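Local atomic coordinates of protoporphyrinogen oxidase (Exiguobacterium sibiricum, PDB entry 3LOV), a protein that probably catalyses the FAD-dependent oxidation of coproporphyrinogen III to coproporphyrin III by molecular oxygen, a step of heme b biosynthesis. Residues A[99-104]-A[115-121]; A[87-93]-A[326-332]; A[106-110]-A[166-171]. All blocks are in the same frame, centred on the assembly; numbering follows the deposited sequence. Where two conformers were deposited one is given.

Contact 1: residues A[99-104]-A[115-121]; sequences HPIPKG and LFRQTTL
His99 starts the contact by reaching Thr120 and Leu121 together. Its ND1 shares a hydrogen bond of 3.0 Å with Thr120 OG1, which sits at the ring edge, while NE2 bonds to Asp94, so both ring nitrogens are engaged and the imidazole's rotation is fixed. Leu121 lays CD1 over one face of that ring, 3.8 Å from the centroid in a CH-pi contact. Pro102 then turns its ring into the second segment: CB lies 3.4 Å from Phe116 CE1, CG rests near Thr119 OG1, and CD faces Leu121 CD2. Phe116 can run alongside the proline because its CG is anti to the backbone N (chi1 -179°). At Lys103 the backbone takes over. Lys103 O lies 3.3 Å from Phe116 CA, and a water accepts from Lys103 N at 2.7 Å and donates to Leu115 O at 2.9 Å. Gly104 closes the run beside Leu115 CD2. The second segment follows the end of helix 113-116 through a type I turn, Phe116 to Thr119, and an ST turn in which Thr119 OG1 accepts from Leu121 N; this pair of turns packs the helix exit against the chain leaving edge strand 97-100 of the mixed sheet.

Contact 2: residues A[87-93]-A[326-332]; sequences TSQAFIL and EGTGFVV
Phe91 lies against 326-332 from its first side-chain carbon to its last. Phe91 CB sits 3.6 Å from Phe330 CB on the neighbouring strand. CG stands beside Phe91's own backbone N (chi1 -60°), which swings the ring back toward the start of the strand and away from Phe330. One edge therefore runs along backbone carbonyls: Phe91 CD2 is 3.7 Å from Gly329 O, and beyond it CE2 and then CZ of the same ring approach Glu326 O, CZ at 3.6 Å. Gln89 CG lies over one face of the ring, and Leu98 and Pro100 of the adjoining strand also touch the side chain. The backbone of the same residue is held twice, its N donating to Gly329 O and its O accepting from Val331 N. With Leu93 N bonded to Val331 O at 2.9 Å (N-H...O angle 169°), this is parallel pairing between strands 90-94 and 329-332, inside the mixed sheet that in flavin amine oxidase relatives belongs to the substrate-binding domain. Ahead of the paired strands, Thr328 N donates to Gln89 O in a more bent bond (138°). Within the paired part, a water donates to Phe91 O and, at longer range, to Gly329 O. Leu93 shares the Phe330 face of the sheet. Leu93 CD2 reaches Phe330 CE1 at 3.9 Å and Val332 CG2 at 4.0 Å, both neighbours lying side by side with it and pointing the same way, and helix 377-392 covers Leu93 and Phe330 through Ile391. On the other face Ile92 and Val331 meet methyl to methyl, CD1 to CG2 at 3.4 Å, closer than carbons usually pack.

Contact 3: residues A[106-110]-A[166-171]; sequences VMGIP and LIEPLL
The shortest polar bond here, 2.7 Å from Leu171 N to Ile167 O, lies within helix 160-172, and both of its residues press on the hairpin 106-110. Leu166, Ile167, Leu170 and Leu171 present their branch ends on one side of the helix, the side facing the turn. That turn is type I', Val106 to Ile109, closed by Val106 N to Ile109 O at 2.8 Å and by Ile109 N to Val106 O at 3.0 Å; Met107 and Gly108 occupy its two corners, both with positive phi. Gly108 is the meeting point. Gly108 O is approached by two methyls, Ile167 CD1 at 3.3 Å and Leu166 CD2 at 3.4 Å, while Leu170 CD2 comes to 3.3 Å from Gly108 N. Having no side chain, this residue lets the three methyls settle directly on the peptide backbone. Ile167 gets there because CG1 stands beside its own N (chi1 -52°) and a second bend carries CD1 onward to the turn. Met107, a selenomethionine, folds its chain at chi2 and chi3 and meets Leu171 at about a right angle, CE to CD2 at 3.6 Å. Ile109 touches Ile167 more loosely and packs on Leu201 and Met205 of helix 201-207. The helix is kinked at Pro169, whose ring nitrogen cannot donate to the preceding turn. Glu168 points to the far side, where it accepts from Ile179 N. The groups that meet are apolar branches and turn backbone, and the hairpin and helix bonds named here lie within their own segments, so the fit between the two depends on shape and van der Waals contact.

From the N terminus, 87-93 comes first, and its partner 326-332 arrives more than 230 residues later, so contact 2 closes the long loop. Everything else is nested inside it. The chain turns back to 99-104, runs through the hairpin 106-110, and reaches 115-121, where contact 1 closes the shortest loop. Contact 3 waits for 166-171, so contacts 1 and 3 cross. Strand pairing joins contacts 1 and 2, with His99 N probably bonded to Ile92 O. Leu166 touches Leu121, Pro102 and Ile92, which brings helix 160-172 against both neighbours. Together the three tie the edge of the mixed sheet, strands 90-94 and 97-100, to the helices that come next in the chain.

Contact 1: residues A[99-104]-A[115-121]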
loop_
_atom_site.group_PDB
_atom_site.type_symbol
_atom_site.label_atom_id
_atom_site.label_comp_id
_atom_site.label_asym_id
_atom_site.label_seq_id
_atom_site.Cartn_x
_atom_site.Cartn_y
_atom_site.Cartn_z
ATOM N N HIS A 99 18.550 -8.681 -13.565
ATOM C CA HIS A 99 18.196 -8.305 -14.929
ATOM C C HIS A 99 17.553 -6.937 -14.949
ATOM O O HIS A 99 16.693 -6.659 -14.120
ATOM C CB HIS A 99 17.162 -9.250 -15.534
ATOM C CG HIS A 99 17.480 -10.697 -15.380
ATOM N ND1 HIS A 99 17.934 -11.471 -16.427
ATOM C CD2 HIS A 99 17.363 -11.527 -14.316
ATOM C CE1 HIS A 99 18.076 -12.718 -16.013
ATOM N NE2 HIS A 99 17.739 -12.778 -14.738
ATOM N N PRO A 100 17.927 -6.088 -15.922
ATOM C CA PRO A 100 17.176 -4.840 -16.027
ATOM C C PRO A 100 15.760 -5.131 -16.480
ATOM O O PRO A 100 15.534 -6.103 -17.215
ATOM C CB PRO A 100 17.943 -4.036 -17.087
ATOM C CG PRO A 100 18.814 -5.041 -17.827
ATOM C CD PRO A 100 18.731 -6.376 -17.130
ATOM N N ILE A 101 14.805 -4.342 -15.995
ATOM C CA ILE A 101 13.410 -4.494 -16.412
ATOM C C ILE A 101 13.382 -4.363 -17.940
ATOM O O ILE A 101 13.893 -3.397 -18.487
ATOM C CB ILE A 101 12.481 -3.411 -15.784
ATOM C CG1 ILE A 101 12.271 -3.643 -14.279
ATOM C CG2 ILE A 101 11.125 -3.386 -16.480
ATOM C CD1 ILE A 101 11.321 -2.620 -13.618
ATOM N N PRO A 102 12.785 -5.337 -18.647
ATOM C CA PRO A 102 12.846 -5.252 -20.120
ATOM C C PRO A 102 12.322 -3.951 -20.639
ATOM O O PRO A 102 11.315 -3.481 -20.143
ATOM C CB PRO A 102 11.909 -6.366 -20.574
ATOM C CG PRO A 102 11.984 -7.344 -19.513
ATOM C CD PRO A 102 12.137 -6.581 -18.213
ATOM N N LYS A 103 12.962 -3.378 -21.647
ATOM C CA LYS A 103 12.363 -2.214 -22.321
ATOM C C LYS A 103 11.310 -2.720 -23.280
ATOM O O LYS A 103 11.174 -3.936 -23.490
ATOM C CB LYS A 103 13.415 -1.406 -23.083
ATOM C CG LYS A 103 14.437 -0.692 -22.195
ATOM C CD LYS A 103 13.886 0.608 -21.585
ATOM C CE LYS A 103 15.012 1.523 -21.050
ATOM N NZ LYS A 103 15.994 0.835 -20.145
ATOM N N GLY A 104 10.564 -1.783 -23.859
ATOM C CA GLY A 104 9.548 -2.094 -24.849
ATOM C C GLY A 104 8.318 -2.810 -24.334
ATOM O O GLY A 104 7.774 -3.697 -25.016
ATOM N N LEU A 115 12.642 -4.752 -29.088
ATOM C CA LEU A 115 13.316 -4.183 -27.921
ATOM C C LEU A 115 13.142 -5.128 -26.734
ATOM O O LEU A 115 14.104 -5.414 -25.994
ATOM C CB LEU A 115 12.699 -2.834 -27.579
ATOM C CG LEU A 115 13.616 -1.640 -27.422
ATOM C CD1 LEU A 115 14.215 -1.260 -28.794
ATOM C CD2 LEU A 115 12.775 -0.512 -26.811
ATOM N N PHE A 116 11.920 -5.640 -26.596
ATOM C CA PHE A 116 11.586 -6.552 -25.514
ATOM C C PHE A 116 12.399 -7.830 -25.536
ATOM O O PHE A 116 12.822 -8.320 -24.481
ATOM C CB PHE A 116 10.109 -6.940 -25.510
ATOM C CG PHE A 116 9.768 -7.845 -24.388
ATOM C CD1 PHE A 116 9.661 -7.329 -23.088
ATOM C CD2 PHE A 116 9.637 -9.213 -24.598
ATOM C CE1 PHE A 116 9.393 -8.177 -22.010
ATOM C CE2 PHE A 116 9.371 -10.072 -23.536
ATOM C CZ PHE A 116 9.253 -9.561 -22.240
ATOM N N ARG A 117 12.590 -8.387 -26.716
ATOM C CA ARG A 117 13.255 -9.686 -26.831
ATOM C C ARG A 117 14.793 -9.625 -26.691
ATOM O O ARG A 117 15.476 -10.639 -26.863
ATOM C CB ARG A 117 12.883 -10.337 -28.152
ATOM C CG ARG A 117 11.410 -10.643 -28.264
ATOM C CD ARG A 117 11.052 -11.152 -29.639
ATOM N NE ARG A 117 11.653 -12.463 -29.907
ATOM C CZ ARG A 117 11.172 -13.360 -30.770
ATOM N NH1 ARG A 117 10.067 -13.126 -31.478
ATOM N NH2 ARG A 117 11.791 -14.519 -30.906
ATOM N N GLN A 118 15.319 -8.438 -26.397
ATOM C CA GLN A 118 16.686 -8.280 -25.930
ATOM C C GLN A 118 16.862 -8.793 -24.478
ATOM O O GLN A 118 17.991 -9.013 -24.022
ATOM C CB GLN A 118 17.106 -6.818 -25.990
ATOM C CG GLN A 118 16.986 -6.195 -27.385
ATOM C CD GLN A 118 17.613 -4.806 -27.483
ATOM O OE1 GLN A 118 18.314 -4.358 -26.576
ATOM N NE2 GLN A 118 17.366 -4.126 -28.598
ATOM N N THR A 119 15.749 -8.958 -23.756
ATOM C CA THR A 119 15.801 -9.409 -22.388
ATOM C C THR A 119 16.412 -10.791 -22.193
ATOM O O THR A 119 16.180 -11.702 -22.981
ATOM C CB THR A 119 14.427 -9.431 -21.731
ATOM O OG1 THR A 119 14.639 -9.583 -20.336
ATOM C CG2 THR A 119 13.510 -10.574 -22.292
ATOM N N THR A 120 17.174 -10.901 -21.097
ATOM C CA THR A 120 17.749 -12.137 -20.606
ATOM C C THR A 120 16.849 -12.815 -19.562
ATOM O O THR A 120 17.187 -13.844 -19.017
ATOM C CB THR A 120 19.182 -11.863 -19.990
ATOM O OG1 THR A 120 19.122 -10.763 -19.061
ATOM C CG2 THR A 120 20.195 -11.523 -21.078
ATOM N N LEU A 121 15.679 -12.254 -19.307
ATOM C CA LEU A 121 14.860 -12.687 -18.188
ATOM C C LEU A 121 14.110 -13.951 -18.563
ATOM O O LEU A 121 13.801 -14.788 -17.713
ATOM C CB LEU A 121 13.912 -11.540 -17.810
ATOM C CG LEU A 121 13.145 -11.421 -16.501
ATOM C CD1 LEU A 121 13.950 -11.784 -15.278
ATOM C CD2 LEU A 121 12.673 -9.974 -16.430
HETATM O O HOH W 1 15.997 -7.330 -19.335
HETATM O O HOH W 2 14.440 -5.005 -23.171
#

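Contact 2: residues A[87-93]-A[326-332]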
loop_
_atom_site.group_PDB
_atom_site.type_symbol
_atom_site.label_atom_id
_atom_site.label_comp_id
_atom_site.label_asym_id
_atom_site.label_seq_id
_atom_site.Cartn_x
_atom_site.Cartn_y
_atom_site.Cartn_z
ATOM N N THR A 87 13.301 8.629 -11.680
ATOM C CA THR A 87 13.310 7.378 -12.431
ATOM C C THR A 87 14.702 7.213 -13.040
ATOM O O THR A 87 15.297 8.204 -13.464
ATOM C CB THR A 87 12.229 7.427 -13.534
ATOM O OG1 THR A 87 12.534 8.463 -14.477
ATOM C CG2 THR A 87 10.860 7.720 -12.918
ATOM N N SER A 88 15.235 5.991 -13.074
ATOM C CA SER A 88 16.501 5.721 -13.816
ATOM C C SER A 88 16.532 4.295 -14.403
ATOM O O SER A 88 16.057 4.099 -15.523
ATOM C CB SER A 88 17.765 6.072 -13.018
ATOM O OG SER A 88 17.922 5.285 -11.854
ATOM N N GLN A 89 17.073 3.319 -13.673
ATOM C CA GLN A 89 16.943 1.912 -14.059
ATOM C C GLN A 89 16.461 1.037 -12.876
ATOM O O GLN A 89 17.007 1.092 -11.768
ATOM C CB GLN A 89 18.263 1.357 -14.650
ATOM C CG GLN A 89 18.130 -0.080 -15.275
ATOM C CD GLN A 89 17.352 -0.117 -16.610
ATOM O OE1 GLN A 89 17.833 0.363 -17.638
ATOM N NE2 GLN A 89 16.154 -0.704 -16.591
ATOM N N ALA A 90 15.431 0.236 -13.122
ATOM C CA ALA A 90 15.017 -0.765 -12.134
ATOM C C ALA A 90 15.287 -2.188 -12.671
ATOM O O ALA A 90 15.439 -2.390 -13.891
ATOM C CB ALA A 90 13.557 -0.581 -11.772
ATOM N N PHE A 91 15.308 -3.157 -11.749
ATOM C CA PHE A 91 15.771 -4.508 -12.031
ATOM C C PHE A 91 14.820 -5.539 -11.450
ATOM O O PHE A 91 14.011 -5.232 -10.563
ATOM C CB PHE A 91 17.164 -4.768 -11.422
ATOM C CG PHE A 91 18.262 -3.861 -11.921
ATOM C CD1 PHE A 91 18.976 -4.175 -13.081
ATOM C CD2 PHE A 91 18.635 -2.720 -11.182
ATOM C CE1 PHE A 91 20.021 -3.346 -13.520
ATOM C CE2 PHE A 91 19.680 -1.891 -11.596
ATOM C CZ PHE A 91 20.377 -2.199 -12.777
ATOM N N ILE A 92 14.884 -6.740 -12.006
ATOM C CA ILE A 92 14.306 -7.955 -11.410
ATOM C C ILE A 92 15.492 -8.822 -11.045
ATOM O O ILE A 92 16.362 -9.066 -11.896
ATOM C CB ILE A 92 13.454 -8.838 -12.364
ATOM C CG1 ILE A 92 12.425 -8.036 -13.164
ATOM C CG2 ILE A 92 12.696 -9.871 -11.583
ATOM C CD1 ILE A 92 11.167 -7.614 -12.386
ATOM N N LEU A 93 15.512 -9.279 -9.800
ATOM C CA LEU A 93 16.412 -10.319 -9.329
ATOM C C LEU A 93 15.705 -11.656 -9.333
ATOM O O LEU A 93 14.687 -11.843 -8.651
ATOM C CB LEU A 93 16.853 -10.027 -7.895
ATOM C CG LEU A 93 17.891 -10.932 -7.220
ATOM C CD1 LEU A 93 19.245 -10.889 -7.942
ATOM C CD2 LEU A 93 18.086 -10.471 -5.799
ATOM N N GLU A 326 22.904 -0.135 -9.584
ATOM C CA GLU A 326 23.067 0.895 -10.646
ATOM C C GLU A 326 21.708 1.394 -11.181
ATOM O O GLU A 326 21.407 1.279 -12.384
ATOM C CB GLU A 326 23.946 0.374 -11.818
ATOM C CG GLU A 326 25.426 0.075 -11.475
ATOM C CD GLU A 326 26.206 1.282 -10.931
ATOM O OE1 GLU A 326 25.941 2.443 -11.348
ATOM O OE2 GLU A 326 27.101 1.052 -10.081
ATOM N N GLY A 327 20.905 1.967 -10.281
ATOM C CA GLY A 327 19.547 2.415 -10.606
ATOM C C GLY A 327 18.745 2.693 -9.341
ATOM O O GLY A 327 19.331 2.823 -8.258
ATOM N N THR A 328 17.413 2.764 -9.442
ATOM C CA THR A 328 16.603 3.129 -8.263
ATOM C C THR A 328 16.338 1.939 -7.343
ATOM O O THR A 328 16.192 2.149 -6.143
ATOM C CB THR A 328 15.291 3.778 -8.632
ATOM O OG1 THR A 328 14.657 2.994 -9.656
ATOM C CG2 THR A 328 15.538 5.239 -9.112
ATOM N N GLY A 329 16.238 0.722 -7.903
ATOM C CA GLY A 329 16.166 -0.490 -7.096
ATOM C C GLY A 329 15.750 -1.732 -7.857
ATOM O O GLY A 329 15.764 -1.759 -9.087
ATOM N N PHE A 330 15.393 -2.776 -7.116
ATOM C CA PHE A 330 14.999 -4.050 -7.722
ATOM C C PHE A 330 13.894 -4.759 -6.933
ATOM O O PHE A 330 13.782 -4.558 -5.719
ATOM C CB PHE A 330 16.223 -4.977 -7.909
ATOM C CG PHE A 330 16.917 -5.382 -6.621
ATOM C CD1 PHE A 330 16.482 -6.487 -5.891
ATOM C CD2 PHE A 330 18.046 -4.690 -6.163
ATOM C CE1 PHE A 330 17.104 -6.852 -4.715
ATOM C CE2 PHE A 330 18.688 -5.066 -4.982
ATOM C CZ PHE A 330 18.220 -6.157 -4.266
ATOM N N VAL A 331 13.094 -5.566 -7.642
ATOM C CA VAL A 331 12.128 -6.506 -7.049
ATOM C C VAL A 331 12.666 -7.951 -7.204
ATOM O O VAL A 331 13.421 -8.235 -8.146
ATOM C CB VAL A 331 10.747 -6.350 -7.708
ATOM C CG1 VAL A 331 10.135 -4.995 -7.364
ATOM C CG2 VAL A 331 10.854 -6.494 -9.233
ATOM N N VAL A 332 12.343 -8.840 -6.260
ATOM C CA VAL A 332 12.876 -10.200 -6.256
ATOM C C VAL A 332 11.810 -11.245 -6.607
ATOM O O VAL A 332 10.702 -11.275 -6.043
ATOM C CB VAL A 332 13.491 -10.566 -4.885
ATOM C CG1 VAL A 332 14.192 -11.983 -4.906
ATOM C CG2 VAL A 332 14.443 -9.460 -4.441
HETATM O O HOH W 3 14.376 3.690 -12.052
HETATM O O HOH W 4 12.798 -2.984 -9.798
#

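Contact 3: residues A[106-110]-A[166-171]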
loop_
_atom_site.group_PDB
_atom_site.type_symbol
_atom_site.label_atom_id
_atom_site.label_comp_id
_atom_site.label_asym_id
_atom_site.label_seq_id
_atom_site.Cartn_x
_atom_site.Cartn_y
_atom_site.Cartn_z
ATOM N N VAL A 106 4.706 -2.216 -21.489
ATOM C CA VAL A 106 3.860 -1.445 -20.588
ATOM C C VAL A 106 3.337 -2.399 -19.496
ATOM O O VAL A 106 2.582 -3.338 -19.786
ATOM C CB VAL A 106 2.659 -0.833 -21.355
ATOM C CG1 VAL A 106 1.659 -0.186 -20.377
ATOM C CG2 VAL A 106 3.154 0.190 -22.369
HETATM N N MSE A 107 3.743 -2.150 -18.249
HETATM C CA MSE A 107 3.407 -3.014 -17.098
HETATM C C MSE A 107 3.853 -4.463 -17.338
HETATM O O MSE A 107 3.147 -5.411 -17.014
HETATM C CB MSE A 107 1.910 -2.960 -16.806
HETATM C CG MSE A 107 1.272 -1.602 -17.072
HETATM SE SE MSE A 107 1.139 -0.468 -15.516
HETATM C CE MSE A 107 2.789 -0.925 -14.506
ATOM N N GLY A 108 5.027 -4.613 -17.934
ATOM C CA GLY A 108 5.580 -5.906 -18.226
ATOM C C GLY A 108 5.031 -6.591 -19.458
ATOM O O GLY A 108 5.500 -7.668 -19.811
ATOM N N ILE A 109 4.021 -6.001 -20.101
ATOM C CA ILE A 109 3.443 -6.570 -21.313
ATOM C C ILE A 109 4.119 -5.905 -22.513
ATOM O O ILE A 109 4.062 -4.675 -22.645
ATOM C CB ILE A 109 1.898 -6.367 -21.422
ATOM C CG1 ILE A 109 1.172 -7.108 -20.282
ATOM C CG2 ILE A 109 1.421 -6.882 -22.802
ATOM C CD1 ILE A 109 -0.266 -6.783 -20.167
ATOM N N PRO A 110 4.759 -6.712 -23.376
ATOM C CA PRO A 110 5.490 -6.200 -24.525
ATOM C C PRO A 110 4.637 -5.409 -25.512
ATOM O O PRO A 110 3.574 -5.861 -25.904
ATOM C CB PRO A 110 6.026 -7.484 -25.199
ATOM C CG PRO A 110 6.198 -8.419 -24.103
ATOM C CD PRO A 110 4.984 -8.167 -23.230
ATOM N N LEU A 166 8.082 -12.055 -14.807
ATOM C CA LEU A 166 8.096 -10.572 -14.921
ATOM C C LEU A 166 6.886 -9.853 -14.304
ATOM O O LEU A 166 7.061 -8.963 -13.467
ATOM C CB LEU A 166 8.298 -10.158 -16.373
ATOM C CG LEU A 166 8.296 -8.642 -16.578
ATOM C CD1 LEU A 166 9.370 -7.960 -15.727
ATOM C CD2 LEU A 166 8.404 -8.319 -18.070
ATOM N N ILE A 167 5.669 -10.239 -14.688
ATOM C CA ILE A 167 4.485 -9.444 -14.357
ATOM C C ILE A 167 4.185 -9.483 -12.862
ATOM O O ILE A 167 4.002 -8.459 -12.226
ATOM C CB ILE A 167 3.241 -9.916 -15.082
ATOM C CG1 ILE A 167 3.472 -10.023 -16.600
ATOM C CG2 ILE A 167 2.080 -8.943 -14.835
ATOM C CD1 ILE A 167 3.791 -8.759 -17.255
ATOM N N GLU A 168 4.145 -10.673 -12.294
ATOM C CA GLU A 168 3.887 -10.790 -10.869
ATOM C C GLU A 168 4.833 -9.984 -10.014
ATOM O O GLU A 168 4.373 -9.192 -9.198
ATOM C CB GLU A 168 3.825 -12.263 -10.402
ATOM C CG GLU A 168 3.601 -12.394 -8.908
ATOM C CD GLU A 168 3.198 -13.822 -8.529
ATOM O OE1 GLU A 168 3.978 -14.747 -8.823
ATOM O OE2 GLU A 168 2.102 -14.010 -7.996
ATOM N N PRO A 169 6.154 -10.194 -10.137
ATOM C CA PRO A 169 7.004 -9.402 -9.265
ATOM C C PRO A 169 6.981 -7.894 -9.571
ATOM O O PRO A 169 7.071 -7.089 -8.659
ATOM C CB PRO A 169 8.392 -9.996 -9.493
ATOM C CG PRO A 169 8.322 -10.806 -10.687
ATOM C CD PRO A 169 6.903 -11.244 -10.832
ATOM N N LEU A 170 6.831 -7.530 -10.844
ATOM C CA LEU A 170 6.705 -6.114 -11.259
ATOM C C LEU A 170 5.456 -5.457 -10.682
ATOM O O LEU A 170 5.523 -4.458 -9.977
ATOM C CB LEU A 170 6.664 -6.020 -12.786
ATOM C CG LEU A 170 6.702 -4.629 -13.406
ATOM C CD1 LEU A 170 8.009 -3.903 -13.097
ATOM C CD2 LEU A 170 6.472 -4.724 -14.940
ATOM N N LEU A 171 4.315 -6.044 -10.957
ATOM C CA LEU A 171 3.061 -5.453 -10.540
ATOM C C LEU A 171 2.822 -5.563 -9.031
ATOM O O LEU A 171 2.233 -4.658 -8.456
ATOM C CB LEU A 171 1.883 -6.023 -11.355
ATOM C CG LEU A 171 1.876 -5.726 -12.884
ATOM C CD1 LEU A 171 0.480 -6.109 -13.480
ATOM C CD2 LEU A 171 2.241 -4.250 -13.251
#